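Local coordinates for IclR transcriptional regulator (Thermotoga maritima, PDB 1MKM), which probably binds DNA as a winged helix-turn-helix transcription factor of the IclR family and has zinc-binding residues in its C-terminal domain, at residues I197-V202 / S216-A221; T95-H100 / G117-P122; P122-L127 / E192-I197. All blocks are in the same frame, centred on the assembly; numbering follows the deposited sequence.

From the N terminus, contact 2 comes first. It closes the loop around the hairpin of strands 98-105 and 108-115, where 95-100 meets 117-122. Contact 3 starts at Pro122 and makes the longest closure, bringing 192-197 back to 122-127 across a stretch that is about half helix. Contact 1 starts at Ile197 and closes the hairpin of strands 197-205 and 211-220. The three follow one another in series, so none nests in or crosses another. Pro122 joins contacts 2 and 3, and Ile197 joins contacts 3 and 1. Strand 211-220 lies beside strand 98-105, which ties both hairpins into the one antiparallel sheet of the C-terminal domain.

Contact 1: residues I197-V202 / S216-A221; sequences IMCVGV and SISGVA
Met198 and Gly219 form an antiparallel hydrogen-bonded pair, and Val200 and Ile217 form the next. Met198 N donates to Gly219 O at 3.1 Å, while the return bond from Gly219 N is weak. Val200 N donates to Ile217 O at 3.2 Å, bent to 150° at the hydrogen. The non-hydrogen-bonded pair Cys199-Ser218 lies between them.

Cys199 is a zinc-binding residue. Its CB sits 3.3 Å from Ile217 O. SG is anti to its own carbonyl carbon (chi1 -41°), and it rests 3.8 Å from Ser218 OG. The Cys199 side chain comes within about 3 Å, nearest atoms, of a zinc ion. It also lies near the side chain of Asp189, the second zinc-binding residue.

Met198 points to the other face. Its SD lies against Ala221 CB at 3.7 Å. At Gly201 the CA comes 4.1 Å from the CA of Ser216, and a side chain there would press on Ser216 CB.

These are the two strands of a beta hairpin inside the sheet of the GAF-related C-terminal domain. Helix 226-246 covers the face of Val200 and Ile217, through Leu236 and Tyr232 among others. His100 of strand 98-105 packs on Ser216 and Ser218 on the Cys199 face. Strand 187-190 flanks strand 197-205 on its far side.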
loop_
_atom_site.group_PDB
_atom_site.type_symbol
_atom_site.label_atom_id
_atom_site.label_comp_id
_atom_site.label_asym_id
_atom_site.label_seq_id
_atom_site.Cartn_x
_atom_site.Cartn_y
_atom_site.Cartn_z
ATOM N N ILE B 197 -30.204 2.175 7.095
ATOM C CA ILE B 197 -29.850 3.572 6.825
ATOM C C ILE B 197 -31.021 4.560 6.959
ATOM O O ILE B 197 -32.130 4.296 6.491
ATOM C CB ILE B 197 -29.260 3.733 5.367
ATOM C CG1 ILE B 197 -27.727 3.583 5.349
ATOM C CG2 ILE B 197 -29.588 5.103 4.823
ATOM C CD1 ILE B 197 -27.208 2.296 5.869
ATOM N N MET B 198 -30.758 5.707 7.586
ATOM C CA MET B 198 -31.750 6.770 7.732
ATOM C C MET B 198 -31.071 8.044 7.241
ATOM O O MET B 198 -29.851 8.127 7.250
ATOM C CB MET B 198 -32.178 6.937 9.194
ATOM C CG MET B 198 -33.096 5.836 9.696
ATOM S SD MET B 198 -33.463 5.966 11.457
ATOM C CE MET B 198 -34.110 7.631 11.547
ATOM N N CYS B 199 -31.848 9.035 6.820
ATOM C CA CYS B 199 -31.264 10.274 6.315
ATOM C C CYS B 199 -32.087 11.491 6.711
ATOM O O CYS B 199 -33.199 11.367 7.211
ATOM C CB CYS B 199 -31.190 10.226 4.785
ATOM S SG CYS B 199 -30.674 8.636 4.088
ATOM N N VAL B 200 -31.524 12.669 6.486
ATOM C CA VAL B 200 -32.213 13.918 6.745
ATOM C C VAL B 200 -31.869 14.789 5.543
ATOM O O VAL B 200 -30.701 14.898 5.175
ATOM C CB VAL B 200 -31.725 14.602 8.049
ATOM C CG1 VAL B 200 -32.288 16.005 8.129
ATOM C CG2 VAL B 200 -32.174 13.799 9.258
ATOM N N GLY B 201 -32.877 15.390 4.918
ATOM C CA GLY B 201 -32.611 16.200 3.748
ATOM C C GLY B 201 -33.351 17.517 3.668
ATOM O O GLY B 201 -34.432 17.675 4.235
ATOM N N VAL B 202 -32.753 18.451 2.932
ATOM C CA VAL B 202 -33.283 19.795 2.718
ATOM C C VAL B 202 -33.070 20.142 1.237
ATOM O O VAL B 202 -32.102 19.685 0.625
ATOM C CB VAL B 202 -32.523 20.817 3.595
ATOM C CG1 VAL B 202 -33.052 22.217 3.365
ATOM C CG2 VAL B 202 -32.647 20.437 5.052
ATOM N N SER B 216 -28.336 15.939 1.717
ATOM C CA SER B 216 -28.778 15.156 2.852
ATOM C C SER B 216 -27.627 14.541 3.627
ATOM O O SER B 216 -26.502 14.440 3.126
ATOM C CB SER B 216 -29.763 14.066 2.403
ATOM O OG SER B 216 -29.176 13.144 1.514
ATOM N N ILE B 217 -27.908 14.162 4.869
ATOM C CA ILE B 217 -26.909 13.530 5.718
ATOM C C ILE B 217 -27.339 12.083 5.784
ATOM O O ILE B 217 -28.522 11.798 5.955
ATOM C CB ILE B 217 -26.894 14.140 7.132
ATOM C CG1 ILE B 217 -26.211 15.516 7.094
ATOM C CG2 ILE B 217 -26.228 13.192 8.095
ATOM C CD1 ILE B 217 -26.267 16.279 8.419
ATOM N N SER B 218 -26.389 11.164 5.660
ATOM C CA SER B 218 -26.742 9.761 5.672
ATOM C C SER B 218 -25.899 8.942 6.623
ATOM O O SER B 218 -24.706 9.160 6.747
ATOM C CB SER B 218 -26.628 9.207 4.247
ATOM O OG SER B 218 -27.231 10.113 3.327
ATOM N N GLY B 219 -26.529 7.990 7.296
ATOM C CA GLY B 219 -25.790 7.150 8.211
ATOM C C GLY B 219 -26.628 6.002 8.726
ATOM O O GLY B 219 -27.770 5.821 8.301
ATOM N N VAL B 220 -26.068 5.220 9.636
ATOM C CA VAL B 220 -26.815 4.109 10.186
ATOM C C VAL B 220 -27.962 4.635 11.044
ATOM O O VAL B 220 -27.854 5.690 11.681
ATOM C CB VAL B 220 -25.925 3.188 11.033
ATOM C CG1 VAL B 220 -26.743 2.008 11.534
ATOM C CG2 VAL B 220 -24.757 2.694 10.199
ATOM N N ALA B 221 -29.056 3.881 11.043
ATOM C CA ALA B 221 -30.268 4.222 11.769
ATOM C C ALA B 221 -30.041 4.609 13.223
ATOM O O ALA B 221 -30.590 5.613 13.698
ATOM C CB ALA B 221 -31.242 3.058 11.686
#

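Contact 2: residues T95-H100 / G117-P122; sequences TGETVH and GEQSIP
Gly96 and Thr98 meet Gly117 backbone against backbone, with Thr98 CA and Gly117 CA 4.2 Å apart. Two bonds join the segments, and both are weak. Glu118 N reaches Gly96 O at 3.4 Å. Gly117 N reaches Thr98 OG1 at 3.1 Å, bent to 134° at the hydrogen. Gly96 has a positive phi of 80°, which by itself favours glycine. At Gly117 closeness is the reason: a side chain there would clash with Gly96 O and Thr98 N.

Thr98 OG1 faces Gly117 because it stands anti to its own carbonyl carbon, beside the backbone N. The same oxygen is 3.5 Å from Ile121 CD1, and Thr98 CB lies 3.7 Å from that methyl. The two side chains cross obliquely. Ile121 holds CG1 in the crowded position between its backbone N and carbonyl carbon (chi1 55°), and CD1 extends from there to Thr98. Glu118 reaches back along its extended chain, bringing OE2 to 3.4 Å from Gly96 CA. Gln119 NE2 is also near Gly96 O, at an angle too poor for a bond. The polar ends of Gln119 and Glu97 have another partner: Lys223 NZ bonds to Gln119 OE1 and makes a salt bridge with Glu97 OE2.

The 117-122 loop faces a second subunit, where Ser120 N bonds to Glu194 OE2 of that subunit. This loop, after strand 108-115, folds back on the start of strand 98-105, so the contact sits at the open end of that hairpin. Val99 packs on helix 79-93, and Thr98 bonds through its backbone to Ser218 of strand 211-220.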
loop_
_atom_site.group_PDB
_atom_site.type_symbol
_atom_site.label_atom_id
_atom_site.label_comp_id
_atom_site.label_asym_id
_atom_site.label_seq_id
_atom_site.Cartn_x
_atom_site.Cartn_y
_atom_site.Cartn_z
ATOM N N THR B 95 -20.477 16.895 11.453
ATOM C CA THR B 95 -21.458 15.883 11.829
ATOM C C THR B 95 -20.795 14.517 11.871
ATOM O O THR B 95 -21.214 13.637 12.633
ATOM C CB THR B 95 -22.631 15.803 10.840
ATOM O OG1 THR B 95 -22.159 15.286 9.590
ATOM C CG2 THR B 95 -23.265 17.176 10.636
ATOM N N GLY B 96 -19.756 14.356 11.045
ATOM C CA GLY B 96 -19.024 13.103 10.970
ATOM C C GLY B 96 -19.758 12.092 10.110
ATOM O O GLY B 96 -19.346 10.938 9.973
ATOM N N GLU B 97 -20.853 12.545 9.510
ATOM C CA GLU B 97 -21.681 11.692 8.680
ATOM C C GLU B 97 -21.463 11.939 7.196
ATOM O O GLU B 97 -21.048 13.028 6.786
ATOM C CB GLU B 97 -23.155 11.930 9.017
ATOM C CG GLU B 97 -23.477 11.828 10.495
ATOM C CD GLU B 97 -23.019 10.522 11.082
ATOM O OE1 GLU B 97 -23.404 9.464 10.545
ATOM O OE2 GLU B 97 -22.271 10.544 12.083
ATOM N N THR B 98 -21.742 10.910 6.399
ATOM C CA THR B 98 -21.637 10.990 4.951
ATOM C C THR B 98 -22.697 12.001 4.489
ATOM O O THR B 98 -23.794 12.063 5.044
ATOM C CB THR B 98 -21.895 9.615 4.320
ATOM O OG1 THR B 98 -20.902 8.692 4.790
ATOM C CG2 THR B 98 -21.838 9.686 2.810
ATOM N N VAL B 99 -22.344 12.793 3.483
ATOM C CA VAL B 99 -23.202 13.837 2.928
ATOM C C VAL B 99 -23.430 13.582 1.435
ATOM O O VAL B 99 -22.488 13.234 0.730
ATOM C CB VAL B 99 -22.511 15.211 3.076
ATOM C CG1 VAL B 99 -23.395 16.335 2.520
ATOM C CG2 VAL B 99 -22.162 15.449 4.536
ATOM N N HIS B 100 -24.664 13.752 0.959
ATOM C CA HIS B 100 -24.971 13.560 -0.459
ATOM C C HIS B 100 -25.604 14.807 -1.034
ATOM O O HIS B 100 -26.194 15.611 -0.316
ATOM C CB HIS B 100 -25.948 12.399 -0.678
ATOM C CG HIS B 100 -25.406 11.064 -0.284
ATOM N ND1 HIS B 100 -24.697 10.262 -1.153
ATOM C CD2 HIS B 100 -25.462 10.391 0.890
ATOM C CE1 HIS B 100 -24.339 9.152 -0.533
ATOM N NE2 HIS B 100 -24.791 9.204 0.709
ATOM N N GLY B 117 -18.028 9.864 5.177
ATOM C CA GLY B 117 -17.892 10.173 6.582
ATOM C C GLY B 117 -16.752 9.370 7.183
ATOM O O GLY B 117 -16.051 8.606 6.495
ATOM N N GLU B 118 -16.590 9.538 8.484
ATOM C CA GLU B 118 -15.542 8.878 9.240
ATOM C C GLU B 118 -15.631 7.359 9.263
ATOM O O GLU B 118 -14.606 6.676 9.349
ATOM C CB GLU B 118 -15.542 9.446 10.659
ATOM C CG GLU B 118 -15.235 10.940 10.667
ATOM C CD GLU B 118 -15.433 11.590 12.020
ATOM O OE1 GLU B 118 -15.190 10.923 13.052
ATOM O OE2 GLU B 118 -15.813 12.778 12.047
ATOM N N GLN B 119 -16.847 6.829 9.209
ATOM C CA GLN B 119 -17.032 5.377 9.209
ATOM C C GLN B 119 -17.808 4.918 7.968
ATOM O O GLN B 119 -18.615 5.668 7.411
ATOM C CB GLN B 119 -17.743 4.930 10.493
ATOM C CG GLN B 119 -18.292 6.073 11.329
ATOM C CD GLN B 119 -19.518 6.718 10.704
ATOM O OE1 GLN B 119 -20.597 6.114 10.658
ATOM N NE2 GLN B 119 -19.361 7.948 10.212
ATOM N N SER B 120 -17.526 3.698 7.518
ATOM C CA SER B 120 -18.214 3.146 6.351
ATOM C C SER B 120 -19.677 2.874 6.747
ATOM O O SER B 120 -19.948 2.379 7.849
ATOM C CB SER B 120 -17.552 1.829 5.927
ATOM O OG SER B 120 -16.139 1.946 5.847
ATOM N N ILE B 121 -20.623 3.210 5.878
ATOM C CA ILE B 121 -22.033 2.956 6.179
ATOM C C ILE B 121 -22.584 1.957 5.171
ATOM O O ILE B 121 -22.206 1.982 4.004
ATOM C CB ILE B 121 -22.862 4.252 6.149
ATOM C CG1 ILE B 121 -22.683 4.978 4.811
ATOM C CG2 ILE B 121 -22.450 5.142 7.336
ATOM C CD1 ILE B 121 -23.460 6.302 4.738
ATOM N N PRO B 122 -23.479 1.057 5.611
ATOM C CA PRO B 122 -24.070 0.036 4.731
ATOM C C PRO B 122 -24.974 0.549 3.614
ATOM O O PRO B 122 -26.052 0.010 3.397
ATOM C CB PRO B 122 -24.809 -0.874 5.712
ATOM C CG PRO B 122 -25.234 0.070 6.785
ATOM C CD PRO B 122 -24.007 0.944 6.982
#

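Contact 3: residues P122-L127 / E192-I197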
loop_
_atom_site.group_PDB
_atom_site.type_symbol
_atom_site.label_atom_id
_atom_site.label_comp_id
_atom_site.label_asym_id
_atom_site.label_seq_id
_atom_site.Cartn_x
_atom_site.Cartn_y
_atom_site.Cartn_z
ATOM N N PRO B 122 -23.479 1.057 5.611
ATOM C CA PRO B 122 -24.070 0.036 4.731
ATOM C C PRO B 122 -24.974 0.549 3.614
ATOM O O PRO B 122 -26.052 0.010 3.397
ATOM C CB PRO B 122 -24.809 -0.874 5.712
ATOM C CG PRO B 122 -25.234 0.070 6.785
ATOM C CD PRO B 122 -24.007 0.944 6.982
ATOM N N MET B 123 -24.511 1.573 2.897
ATOM C CA MET B 123 -25.258 2.189 1.797
ATOM C C MET B 123 -24.464 2.078 0.496
ATOM O O MET B 123 -23.251 2.271 0.492
ATOM C CB MET B 123 -25.506 3.664 2.117
ATOM C CG MET B 123 -26.342 4.420 1.111
ATOM S SD MET B 123 -26.562 6.131 1.629
ATOM C CE MET B 123 -26.763 6.962 0.055
ATOM N N VAL B 124 -25.132 1.753 -0.608
ATOM C CA VAL B 124 -24.429 1.643 -1.885
ATOM C C VAL B 124 -24.763 2.836 -2.763
ATOM O O VAL B 124 -25.745 2.822 -3.499
ATOM C CB VAL B 124 -24.792 0.352 -2.658
ATOM C CG1 VAL B 124 -23.968 0.271 -3.935
ATOM C CG2 VAL B 124 -24.525 -0.872 -1.803
ATOM N N SER B 125 -23.937 3.870 -2.678
ATOM C CA SER B 125 -24.136 5.084 -3.458
ATOM C C SER B 125 -22.824 5.493 -4.104
ATOM O O SER B 125 -21.754 5.240 -3.565
ATOM C CB SER B 125 -24.620 6.211 -2.546
ATOM O OG SER B 125 -23.646 6.483 -1.553
ATOM N N ARG B 126 -22.907 6.118 -5.265
ATOM C CA ARG B 126 -21.716 6.575 -5.971
ATOM C C ARG B 126 -22.153 7.639 -6.946
ATOM O O ARG B 126 -23.322 7.674 -7.336
ATOM C CB ARG B 126 -21.020 5.421 -6.709
ATOM C CG ARG B 126 -21.839 4.745 -7.797
ATOM C CD ARG B 126 -20.956 3.841 -8.658
ATOM N NE ARG B 126 -20.272 2.817 -7.871
ATOM C CZ ARG B 126 -20.867 1.740 -7.366
ATOM N NH1 ARG B 126 -22.160 1.543 -7.574
ATOM N NH2 ARG B 126 -20.175 0.869 -6.640
ATOM N N LEU B 127 -21.237 8.523 -7.335
ATOM C CA LEU B 127 -21.609 9.589 -8.263
ATOM C C LEU B 127 -22.184 9.033 -9.561
ATOM O O LEU B 127 -21.842 7.936 -9.974
ATOM C CB LEU B 127 -20.409 10.492 -8.565
ATOM C CG LEU B 127 -19.992 11.455 -7.448
ATOM C CD1 LEU B 127 -21.223 12.016 -6.780
ATOM C CD2 LEU B 127 -19.173 10.738 -6.421
ATOM N N GLU B 192 -36.741 4.075 4.655
ATOM C CA GLU B 192 -37.670 4.015 3.530
ATOM C C GLU B 192 -36.940 3.687 2.230
ATOM O O GLU B 192 -37.521 3.104 1.323
ATOM C CB GLU B 192 -38.400 5.355 3.366
ATOM C CG GLU B 192 -39.048 5.895 4.634
ATOM C CD GLU B 192 -39.587 7.303 4.455
ATOM O OE1 GLU B 192 -40.523 7.499 3.654
ATOM O OE2 GLU B 192 -39.071 8.226 5.115
ATOM N N ASN B 193 -35.674 4.081 2.129
ATOM C CA ASN B 193 -34.902 3.804 0.924
ATOM C C ASN B 193 -34.095 2.538 1.146
ATOM O O ASN B 193 -34.277 1.552 0.437
ATOM C CB ASN B 193 -33.981 4.985 0.587
ATOM C CG ASN B 193 -33.197 4.777 -0.713
ATOM O OD1 ASN B 193 -32.197 4.057 -0.747
ATOM N ND2 ASN B 193 -33.656 5.409 -1.782
ATOM N N GLU B 194 -33.205 2.562 2.135
ATOM C CA GLU B 194 -32.400 1.388 2.445
ATOM C C GLU B 194 -32.476 1.024 3.922
ATOM O O GLU B 194 -32.364 1.882 4.797
ATOM C CB GLU B 194 -30.942 1.603 2.032
ATOM C CG GLU B 194 -30.510 0.719 0.866
ATOM C CD GLU B 194 -29.064 0.935 0.458
ATOM O OE1 GLU B 194 -28.697 2.092 0.162
ATOM O OE2 GLU B 194 -28.296 -0.052 0.423
ATOM N N ILE B 195 -32.679 -0.261 4.196
ATOM C CA ILE B 195 -32.772 -0.737 5.567
ATOM C C ILE B 195 -31.411 -0.623 6.270
ATOM O O ILE B 195 -30.365 -0.966 5.710
ATOM C CB ILE B 195 -33.308 -2.201 5.601
ATOM C CG1 ILE B 195 -33.030 -2.838 6.966
ATOM C CG2 ILE B 195 -32.717 -3.004 4.450
ATOM C CD1 ILE B 195 -33.422 -4.310 7.049
ATOM N N GLY B 196 -31.438 -0.124 7.500
ATOM C CA GLY B 196 -30.211 0.049 8.249
ATOM C C GLY B 196 -29.752 1.490 8.148
ATOM O O GLY B 196 -29.024 1.972 9.021
ATOM N N ILE B 197 -30.204 2.175 7.095
ATOM C CA ILE B 197 -29.850 3.572 6.825
ATOM C C ILE B 197 -31.021 4.560 6.959
ATOM O O ILE B 197 -32.130 4.296 6.491
ATOM C CB ILE B 197 -29.260 3.733 5.367
ATOM C CG1 ILE B 197 -27.727 3.583 5.349
ATOM C CG2 ILE B 197 -29.588 5.103 4.823
ATOM C CD1 ILE B 197 -27.208 2.296 5.869
HETATM O O HOH W 1 -27.937 3.859 -2.374
#
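Glu194 turns its carboxylate to the backbone of Pro122-Val124. This is the flat group of the contact. Pro122 O lies 3.7 Å from OE2. Met123 CG comes in 3.4 Å from OE1. Beyond the oxygens lies Val124 N, 3.7 Å from OE1 and 3.8 Å from OE2, with no bond formed. A water donates to Glu194 OE1 at 3.2 Å and to Val124 O at 2.7 Å, so it links the two loops.

Met123 crosses Glu194 at about a right angle. Its CG is anti to the backbone N (chi1 -176°), which sets CG beside OE1. The chain then runs on extended, and the Met123 side chain comes within about 5 Å, nearest atoms, of a zinc ion. An alanine in place of Glu194 would probably leave the water without its acceptor on this loop and open a gap beside Met123 CG.

Ile197 adds the apolar part. Its CG1 lies 3.9 Å from Met123 CB. Its CD1 is modelled too close to the Pro122 ring, so the exact place of that methyl is doubtful. A type II beta turn from Glu194 to Ile197 brings the two side chains to this side, with Ile197 N bonded to Glu194 O. Gly196 takes the positive phi of the turn.

The contact joins the loop after strand 108-115 to the loop leading into strand 197-205. Pro122 touches Val220 of its own chain and Val220 of a second subunit. Met123 also packs on His100, Tyr111 and Ser218 of strands 98-105, 108-115 and 211-220.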